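PDB 4IV6: acyl-CoA dehydrogenase FadE3 from Mycobacterium smegmatis, which belongs to the acyl-CoA dehydrogenase family of flavoproteins and binds dihydroflavine-adenine dinucleotide as a tetramer of three-domain chains. Local coordinates for residues Ser185-Arg199 with Glu213-Leu227. Residues are numbered along the deposited sequence; the frame is centred on the assembly and turned at random.
Sequences SILLVEKVPGFDVSR and ELNFTDARVPVSSLL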
ATOM      1  N   SER B 185      10.954  19.060 -34.011  1.00 16.48           N
ATOM      2  CA  SER B 185       9.934  20.055 -34.261  1.00 16.81           C
ATOM      3  C   SER B 185       8.580  19.397 -34.294  1.00 16.78           C
ATOM      4  O   SER B 185       8.474  18.172 -34.268  1.00 17.19           O
ATOM      5  CB  SER B 185      10.179  20.747 -35.615  1.00 17.07           C
ATOM      6  OG  SER B 185      11.507  21.238 -35.687  1.00 17.28           O
ATOM      7  N   ILE B 186       7.542  20.214 -34.359  1.00 17.17           N
ATOM      8  CA  ILE B 186       6.191  19.723 -34.530  1.00 16.99           C
ATOM      9  C   ILE B 186       5.638  20.261 -35.844  1.00 17.05           C
ATOM     10  O   ILE B 186       5.743  21.455 -36.119  1.00 17.93           O
ATOM     11  CB  ILE B 186       5.316  20.144 -33.361  1.00 17.64           C
ATOM     12  CG1 ILE B 186       5.772  19.431 -32.070  1.00 18.00           C
ATOM     13  CG2 ILE B 186       3.849  19.842 -33.665  1.00 17.41           C
ATOM     14  CD1 ILE B 186       5.081  19.962 -30.820  1.00 18.67           C
ATOM     15  N   LEU B 187       5.090  19.370 -36.663  1.00 16.91           N
ATOM     16  CA  LEU B 187       4.479  19.740 -37.924  1.00 17.42           C
ATOM     17  C   LEU B 187       3.002  19.406 -37.858  1.00 17.46           C
ATOM     18  O   LEU B 187       2.615  18.373 -37.287  1.00 16.33           O
ATOM     19  CB  LEU B 187       5.113  18.984 -39.105  1.00 17.78           C
ATOM     20  CG  LEU B 187       6.633  19.038 -39.361  1.00 18.95           C
ATOM     21  CD1 LEU B 187       6.963  18.380 -40.703  1.00 19.02           C
ATOM     22  CD2 LEU B 187       7.190  20.430 -39.335  1.00 19.92           C
ATOM     23  N   LEU B 188       2.178  20.286 -38.426  1.00 18.01           N
ATOM     24  CA  LEU B 188       0.747  20.072 -38.515  1.00 18.71           C
ATOM     25  C   LEU B 188       0.487  19.385 -39.850  1.00 18.18           C
ATOM     26  O   LEU B 188       0.511  20.005 -40.867  1.00 18.58           O
ATOM     27  CB  LEU B 188      -0.000  21.410 -38.450  1.00 21.05           C
ATOM     28  CG  LEU B 188       0.380  22.286 -37.253  1.00 22.51           C
ATOM     29  CD1 LEU B 188      -0.267  23.643 -37.342  1.00 25.50           C
ATOM     30  CD2 LEU B 188      -0.031  21.588 -35.989  1.00 22.39           C
ATOM     31  N   VAL B 189       0.243  18.090 -39.813  1.00 17.49           N
ATOM     32  CA  VAL B 189       0.163  17.242 -40.993  1.00 17.10           C
ATOM     33  C   VAL B 189      -1.275  16.851 -41.300  1.00 17.45           C
ATOM     34  O   VAL B 189      -1.959  16.261 -40.460  1.00 16.61           O
ATOM     35  CB  VAL B 189       0.964  15.955 -40.718  1.00 16.47           C
ATOM     36  CG1 VAL B 189       0.940  15.012 -41.918  1.00 16.75           C
ATOM     37  CG2 VAL B 189       2.396  16.347 -40.368  1.00 16.77           C
ATOM     38  N   GLU B 190      -1.712  17.165 -42.507  1.00 17.54           N
ATOM     39  CA  GLU B 190      -2.977  16.680 -43.016  1.00 18.33           C
ATOM     40  C   GLU B 190      -2.821  15.275 -43.644  1.00 17.64           C
ATOM     41  O   GLU B 190      -1.714  14.763 -43.809  1.00 17.54           O
ATOM     42  CB  GLU B 190      -3.551  17.672 -44.054  1.00 19.24           C
ATOM     43  CG  GLU B 190      -3.670  19.077 -43.501  1.00 20.03           C
ATOM     44  CD  GLU B 190      -4.299  20.058 -44.483  1.00 21.92           C
ATOM     45  OE1 GLU B 190      -4.570  19.702 -45.642  1.00 23.15           O
ATOM     46  OE2 GLU B 190      -4.525  21.188 -44.088  1.00 23.06           O
ATOM     47  N   LYS B 191      -3.944  14.671 -43.994  1.00 18.35           N
ATOM     48  CA  LYS B 191      -3.964  13.338 -44.592  1.00 18.56           C
ATOM     49  C   LYS B 191      -3.490  13.353 -46.070  1.00 18.94           C
ATOM     50  O   LYS B 191      -4.285  13.237 -46.993  1.00 22.07           O
ATOM     51  CB  LYS B 191      -5.363  12.732 -44.460  1.00 19.14           C
ATOM     52  CG  LYS B 191      -5.822  12.463 -43.021  1.00 19.09           C
ATOM     53  CD  LYS B 191      -5.052  11.321 -42.384  1.00 18.78           C
ATOM     54  CE  LYS B 191      -5.267  11.212 -40.877  1.00 18.35           C
ATOM     55  NZ  LYS B 191      -6.633  10.759 -40.539  1.00 18.51           N
ATOM     56  N   VAL B 192      -2.183  13.490 -46.265  1.00 17.69           N
ATOM     57  CA  VAL B 192      -1.566  13.601 -47.568  1.00 17.67           C
ATOM     58  C   VAL B 192      -1.138  12.220 -48.111  1.00 16.98           C
ATOM     59  O   VAL B 192      -1.052  11.249 -47.352  1.00 15.70           O
ATOM     60  CB  VAL B 192      -0.340  14.527 -47.501  1.00 18.14           C
ATOM     61  CG1 VAL B 192      -0.772  15.897 -47.011  1.00 19.03           C
ATOM     62  CG2 VAL B 192       0.739  13.949 -46.588  1.00 17.66           C
ATOM     63  N   PRO B 193      -0.885  12.136 -49.425  1.00 17.20           N
ATOM     64  CA  PRO B 193      -0.373  10.898 -49.986  1.00 17.59           C
ATOM     65  C   PRO B 193       0.905  10.473 -49.255  1.00 16.90           C
ATOM     66  O   PRO B 193       1.751  11.305 -48.971  1.00 16.81           O
ATOM     67  CB  PRO B 193      -0.119  11.257 -51.472  1.00 18.57           C
ATOM     68  CG  PRO B 193      -1.157  12.307 -51.754  1.00 19.15           C
ATOM     69  CD  PRO B 193      -1.185  13.129 -50.475  1.00 18.24           C
ATOM     70  N   GLY B 194       0.992   9.211 -48.868  1.00 16.73           N
ATOM     71  CA  GLY B 194       2.168   8.723 -48.158  1.00 16.46           C
ATOM     72  C   GLY B 194       1.949   8.627 -46.646  1.00 15.88           C
ATOM     73  O   GLY B 194       2.798   8.103 -45.933  1.00 14.80           O
ATOM     74  N   PHE B 195       0.830   9.157 -46.155  1.00 15.97           N
ATOM     75  CA  PHE B 195       0.516   9.107 -44.724  1.00 15.89           C
ATOM     76  C   PHE B 195      -0.545   8.018 -44.558  1.00 16.22           C
ATOM     77  O   PHE B 195      -1.716   8.240 -44.879  1.00 15.87           O
ATOM     78  CB  PHE B 195      -0.005  10.489 -44.280  1.00 16.45           C
ATOM     79  CG  PHE B 195      -0.446  10.590 -42.838  1.00 16.40           C
ATOM     80  CD1 PHE B 195      -0.472   9.500 -41.977  1.00 16.77           C
ATOM     81  CD2 PHE B 195      -0.904  11.799 -42.373  1.00 17.58           C
ATOM     82  CE1 PHE B 195      -0.914   9.629 -40.676  1.00 16.55           C
ATOM     83  CE2 PHE B 195      -1.341  11.946 -41.074  1.00 17.73           C
ATOM     84  CZ  PHE B 195      -1.346  10.849 -40.223  1.00 17.06           C
ATOM     85  N   ASP B 196      -0.138   6.861 -44.059  1.00 15.63           N
ATOM     86  CA  ASP B 196      -1.028   5.723 -43.916  1.00 17.10           C
ATOM     87  C   ASP B 196      -1.432   5.556 -42.455  1.00 16.78           C
ATOM     88  O   ASP B 196      -0.582   5.591 -41.548  1.00 15.78           O
ATOM     89  CB  ASP B 196      -0.312   4.462 -44.408  1.00 18.52           C
ATOM     90  CG  ASP B 196      -1.194   3.219 -44.379  1.00 20.36           C
ATOM     91  OD1 ASP B 196      -2.232   3.167 -45.013  1.00 21.75           O
ATOM     92  OD2 ASP B 196      -0.834   2.261 -43.705  1.00 23.15           O
ATOM     93  N   VAL B 197      -2.735   5.422 -42.234  1.00 17.92           N
ATOM     94  CA  VAL B 197      -3.282   5.094 -40.918  1.00 18.77           C
ATOM     95  C   VAL B 197      -3.580   3.611 -40.984  1.00 21.12           C
ATOM     96  O   VAL B 197      -4.525   3.154 -41.648  1.00 19.75           O
ATOM     97  CB  VAL B 197      -4.517   5.928 -40.573  1.00 18.58           C
ATOM     98  CG1 VAL B 197      -5.014   5.577 -39.178  1.00 18.90           C
ATOM     99  CG2 VAL B 197      -4.157   7.395 -40.621  1.00 18.47           C
ATOM    100  N   SER B 198      -2.720   2.858 -40.321  1.00 25.06           N
ATOM    101  CA  SER B 198      -2.374   1.528 -40.812  1.00 30.76           C
ATOM    102  C   SER B 198      -3.234   0.459 -40.212  1.00 34.80           C
ATOM    103  O   SER B 198      -3.585  -0.499 -40.930  1.00 41.44           O
ATOM    104  CB  SER B 198      -0.866   1.197 -40.618  1.00 32.11           C
ATOM    105  OG  SER B 198       0.000   2.212 -41.134  1.00 28.75           O
ATOM    106  N   ARG B 199      -3.565   0.563 -38.928  1.00 36.29           N
ATOM    107  CA  ARG B 199      -4.539  -0.400 -38.324  1.00 38.47           C
ATOM    108  C   ARG B 199      -4.984   0.039 -36.921  1.00 32.79           C
ATOM    109  O   ARG B 199      -4.252   0.802 -36.287  1.00 37.08           O
ATOM    110  CB  ARG B 199      -3.930  -1.801 -38.222  1.00 42.73           C
ATOM    111  CG  ARG B 199      -2.879  -1.937 -37.132  1.00 47.60           C
ATOM    112  CD  ARG B 199      -2.069  -3.199 -37.287  1.00 51.70           C
ATOM    113  NE  ARG B 199      -0.883  -3.173 -36.449  1.00 57.02           N
ATOM    114  CZ  ARG B 199       0.205  -2.453 -36.711  1.00 62.06           C
ATOM    115  NH1 ARG B 199       0.278  -1.683 -37.798  1.00 64.22           N
ATOM    116  NH2 ARG B 199       1.232  -2.498 -35.874  1.00 67.04           N
ATOM    117  N   GLU B 213      -1.463   2.602 -35.579  1.00 16.58           N
ATOM    118  CA  GLU B 213      -0.146   2.754 -36.154  1.00 17.94           C
ATOM    119  C   GLU B 213      -0.204   3.627 -37.406  1.00 16.27           C
ATOM    120  O   GLU B 213      -1.084   3.456 -38.243  1.00 16.28           O
ATOM    121  CB  GLU B 213       0.482   1.413 -36.499  1.00 20.67           C
ATOM    122  CG  GLU B 213       1.957   1.535 -36.868  1.00 23.68           C
ATOM    123  CD  GLU B 213       2.572   0.182 -37.214  1.00 28.08           C
ATOM    124  OE1 GLU B 213       2.945  -0.078 -38.379  1.00 28.48           O
ATOM    125  OE2 GLU B 213       2.603  -0.650 -36.301  1.00 31.94           O
ATOM    126  N   LEU B 214       0.724   4.568 -37.476  1.00 14.67           N
ATOM    127  CA  LEU B 214       0.908   5.461 -38.602  1.00 14.64           C
ATOM    128  C   LEU B 214       2.238   5.179 -39.305  1.00 14.83           C
ATOM    129  O   LEU B 214       3.279   5.074 -38.659  1.00 14.32           O
ATOM    130  CB  LEU B 214       0.969   6.906 -38.156  1.00 14.15           C
ATOM    131  CG  LEU B 214      -0.049   7.433 -37.149  1.00 13.75           C
ATOM    132  CD1 LEU B 214       0.176   8.927 -36.974  1.00 13.63           C
ATOM    133  CD2 LEU B 214      -1.474   7.134 -37.567  1.00 14.24           C
ATOM    134  N   ASN B 215       2.209   5.156 -40.632  1.00 14.93           N
ATOM    135  CA  ASN B 215       3.404   4.960 -41.436  1.00 15.08           C
ATOM    136  C   ASN B 215       3.505   6.041 -42.488  1.00 15.06           C
ATOM    137  O   ASN B 215       2.564   6.237 -43.232  1.00 15.17           O
ATOM    138  CB  ASN B 215       3.359   3.566 -42.058  1.00 15.96           C
ATOM    139  CG  ASN B 215       3.743   2.513 -41.061  1.00 16.75           C
ATOM    140  OD1 ASN B 215       4.927   2.355 -40.758  1.00 18.02           O
ATOM    141  ND2 ASN B 215       2.775   1.793 -40.539  1.00 16.91           N
ATOM    142  N   PHE B 216       4.630   6.759 -42.496  1.00 14.48           N
ATOM    143  CA  PHE B 216       4.917   7.816 -43.445  1.00 14.50           C
ATOM    144  C   PHE B 216       5.982   7.343 -44.435  1.00 15.08           C
ATOM    145  O   PHE B 216       7.101   6.946 -44.038  1.00 15.01           O
ATOM    146  CB  PHE B 216       5.434   9.033 -42.712  1.00 14.26           C
ATOM    147  CG  PHE B 216       4.468   9.587 -41.728  1.00 13.79           C
ATOM    148  CD1 PHE B 216       3.517  10.516 -42.132  1.00 14.33           C
ATOM    149  CD2 PHE B 216       4.474   9.162 -40.435  1.00 13.95           C
ATOM    150  CE1 PHE B 216       2.613  11.050 -41.234  1.00 14.38           C
ATOM    151  CE2 PHE B 216       3.560   9.663 -39.520  1.00 13.69           C
ATOM    152  CZ  PHE B 216       2.629  10.603 -39.926  1.00 13.90           C
ATOM    153  N   THR B 217       5.607   7.342 -45.709  1.00 15.11           N
ATOM    154  CA  THR B 217       6.504   7.012 -46.812  1.00 15.61           C
ATOM    155  C   THR B 217       6.549   8.170 -47.770  1.00 15.64           C
ATOM    156  O   THR B 217       5.581   8.436 -48.453  1.00 15.16           O
ATOM    157  CB  THR B 217       5.979   5.779 -47.546  1.00 16.40           C
ATOM    158  OG1 THR B 217       5.726   4.739 -46.587  1.00 17.12           O
ATOM    159  CG2 THR B 217       6.973   5.301 -48.569  1.00 17.60           C
ATOM    160  N   ASP B 218       7.683   8.870 -47.817  1.00 16.11           N
ATOM    161  CA  ASP B 218       7.902   9.956 -48.789  1.00 16.09           C
ATOM    162  C   ASP B 218       6.716  10.922 -48.751  1.00 16.30           C
ATOM    163  O   ASP B 218       6.244  11.400 -49.799  1.00 16.85           O
ATOM    164  CB  ASP B 218       8.091   9.363 -50.191  1.00 16.98           C
ATOM    165  CG  ASP B 218       8.649  10.369 -51.208  1.00 17.37           C
ATOM    166  OD1 ASP B 218       9.637  11.053 -50.904  1.00 16.77           O
ATOM    167  OD2 ASP B 218       8.102  10.427 -52.316  1.00 17.94           O
ATOM    168  N   ALA B 219       6.249  11.234 -47.549  1.00 15.63           N
ATOM    169  CA  ALA B 219       5.002  12.018 -47.381  1.00 16.00           C
ATOM    170  C   ALA B 219       5.329  13.499 -47.395  1.00 16.36           C
ATOM    171  O   ALA B 219       6.004  14.015 -46.474  1.00 15.97           O
ATOM    172  CB  ALA B 219       4.305  11.660 -46.086  1.00 15.43           C
ATOM    173  N   ARG B 220       4.847  14.186 -48.426  1.00 17.15           N
ATOM    174  CA  ARG B 220       5.180  15.589 -48.656  0.50 18.08           C
ATOM    175  C   ARG B 220       4.146  16.527 -48.043  1.00 17.62           C
ATOM    176  O   ARG B 220       2.963  16.404 -48.323  1.00 17.76           O
ATOM    177  CB  ARG B 220       5.259  15.863 -50.158  0.50 19.78           C
ATOM    178  CG  ARG B 220       6.168  14.912 -50.920  0.50 20.98           C
ATOM    179  CD  ARG B 220       6.375  15.408 -52.350  0.50 22.79           C
ATOM    180  NE  ARG B 220       7.667  16.050 -52.455  0.50 23.69           N
ATOM    181  CZ  ARG B 220       8.798  15.359 -52.492  0.50 24.30           C
ATOM    182  NH1 ARG B 220       9.949  15.992 -52.566  0.50 24.78           N
ATOM    183  NH2 ARG B 220       8.759  14.021 -52.452  0.50 24.64           N
ATOM    184  N   VAL B 221       4.598  17.452 -47.214  1.00 17.32           N
ATOM    185  CA  VAL B 221       3.754  18.529 -46.702  1.00 17.70           C
ATOM    186  C   VAL B 221       4.492  19.837 -46.950  1.00 18.80           C
ATOM    187  O   VAL B 221       5.698  19.859 -47.023  1.00 18.31           O
ATOM    188  CB  VAL B 221       3.445  18.370 -45.207  1.00 17.09           C
ATOM    189  CG1 VAL B 221       2.741  17.052 -44.960  1.00 16.89           C
ATOM    190  CG2 VAL B 221       4.704  18.488 -44.354  1.00 16.77           C
ATOM    191  N   PRO B 222       3.763  20.939 -47.103  1.00 20.45           N
ATOM    192  CA  PRO B 222       4.466  22.184 -47.295  1.00 21.45           C
ATOM    193  C   PRO B 222       5.196  22.625 -46.026  1.00 21.07           C
ATOM    194  O   PRO B 222       4.797  22.245 -44.906  1.00 19.66           O
ATOM    195  CB  PRO B 222       3.363  23.174 -47.696  1.00 22.71           C
ATOM    196  CG  PRO B 222       2.074  22.545 -47.320  1.00 22.79           C
ATOM    197  CD  PRO B 222       2.302  21.074 -47.168  1.00 21.66           C
ATOM    198  N   VAL B 223       6.266  23.401 -46.198  1.00 21.53           N
ATOM    199  CA  VAL B 223       7.064  23.858 -45.034  1.00 22.21           C
ATOM    200  C   VAL B 223       6.264  24.723 -44.082  1.00 22.28           C
ATOM    201  O   VAL B 223       6.580  24.783 -42.892  1.00 21.15           O
ATOM    202  CB  VAL B 223       8.402  24.553 -45.401  1.00 23.04           C
ATOM    203  CG1 VAL B 223       9.335  23.539 -46.055  1.00 23.80           C
ATOM    204  CG2 VAL B 223       8.203  25.782 -46.287  1.00 24.30           C
ATOM    205  N   SER B 224       5.179  25.329 -44.587  1.00 22.68           N
ATOM    206  CA  SER B 224       4.250  26.091 -43.737  1.00 23.14           C
ATOM    207  C   SER B 224       3.529  25.219 -42.696  1.00 22.15           C
ATOM    208  O   SER B 224       2.882  25.736 -41.786  1.00 22.00           O
ATOM    209  CB  SER B 224       3.234  26.831 -44.620  1.00 24.84           C
ATOM    210  OG  SER B 224       2.358  25.910 -45.260  1.00 25.49           O
ATOM    211  N   SER B 225       3.652  23.895 -42.800  1.00 20.63           N
ATOM    212  CA  SER B 225       3.079  23.001 -41.787  0.50 19.69           C
ATOM    213  C   SER B 225       3.800  23.086 -40.444  1.00 19.53           C
ATOM    214  O   SER B 225       3.280  22.603 -39.443  1.00 18.58           O
ATOM    215  CB  SER B 225       3.120  21.544 -42.261  0.50 18.85           C
ATOM    216  OG  SER B 225       4.457  21.125 -42.439  0.50 17.99           O
ATOM    217  N   LEU B 226       5.002  23.661 -40.433  1.00 19.50           N
ATOM    218  CA  LEU B 226       5.781  23.801 -39.211  1.00 19.60           C
ATOM    219  C   LEU B 226       4.986  24.571 -38.192  1.00 20.06           C
ATOM    220  O   LEU B 226       4.404  25.606 -38.504  1.00 21.09           O
ATOM    221  CB  LEU B 226       7.108  24.538 -39.480  1.00 19.70           C
ATOM    222  CG  LEU B 226       7.962  24.814 -38.237  1.00 19.90           C
ATOM    223  CD1 LEU B 226       8.438  23.539 -37.525  1.00 18.96           C
ATOM    224  CD2 LEU B 226       9.141  25.696 -38.595  1.00 20.71           C
ATOM    225  N   LEU B 227       4.930  24.072 -36.965  1.00 20.14           N
ATOM    226  CA  LEU B 227       4.269  24.816 -35.887  1.00 21.09           C
ATOM    227  C   LEU B 227       5.254  25.840 -35.362  1.00 22.51           C
ATOM    228  O   LEU B 227       6.264  25.484 -34.773  1.00 24.14           O
ATOM    229  CB  LEU B 227       3.821  23.885 -34.759  1.00 20.45           C
ATOM    230  CG  LEU B 227       3.187  24.569 -33.535  1.00 20.69           C
ATOM    231  CD1 LEU B 227       1.826  25.165 -33.877  1.00 21.27           C
ATOM    232  CD2 LEU B 227       3.071  23.565 -32.403  1.00 20.21           C
TER
HETATM  233  O   HOH W   1       7.530  23.109 -33.901  1.00 18.54           O
HETATM  234  O   HOH W   2       2.237  13.804 -50.010  1.00 30.94           O
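Different first torsions bring two phenylalanine rings together: Phe195 holds CG trans to its own N (chi1 177°), whereas Phe216 turns CG beside its N (chi1 -61°). From this non-hydrogen-bonded pair both side chains run the same way on one side of the sheet, and Phe216 CE1 lies over one face of the Phe195 ring, 3.5 Å from Phe195 CG. With planes inclined by 34°, the pair is oblique. Lys191 CD covers the opposite ring face, and Leu214, a neighbour on the same side of the sheet, brings CD1 to 3.9 Å from Phe195 CE1.

The backbone evidence for an antiparallel hairpin is the reciprocal bonding of Asp196 with Asn215, extended by Thr217 N to Gly194 O and by Ser198 N to Glu213 O. On the side bearing Asp196 and Asn215 the chemistry is polar. Asn215 ND2 donates almost straight to Ser198 OG (2.9 Å) and also to the anti lone pair of Glu213 OE1 (2.9 Å); both acceptors lie near the amide plane, which fixes its rotation. Ser198 OG in turn donates to Asp196 OD2, 2.7 Å away, meeting it from above the carboxylate plane. Arg199 forms a salt bridge with Glu213, though its very short modelled distance is doubtful.

Where the chain enters the type II turn Val192-Phe195, Val221 CG1 meets Val192 CG2 (4.0 Å), and it also touches Val189 CG1. Farther along, Leu188 N to Ser225 O (2.8 Å) and Leu227 N to Ile186 O tie strand 185-190 to the segment after strand 219-222, while Leu227 also packs on helix 83-102. Apolar side chains thus pack strand 185-190 against the hairpin's sheet, while the linked Asp196-Ser198-Asn215-Glu213 hydrogen bonds imply that the Asn215 amide and Ser198 hydroxyl are held in fixed orientations across the two strands.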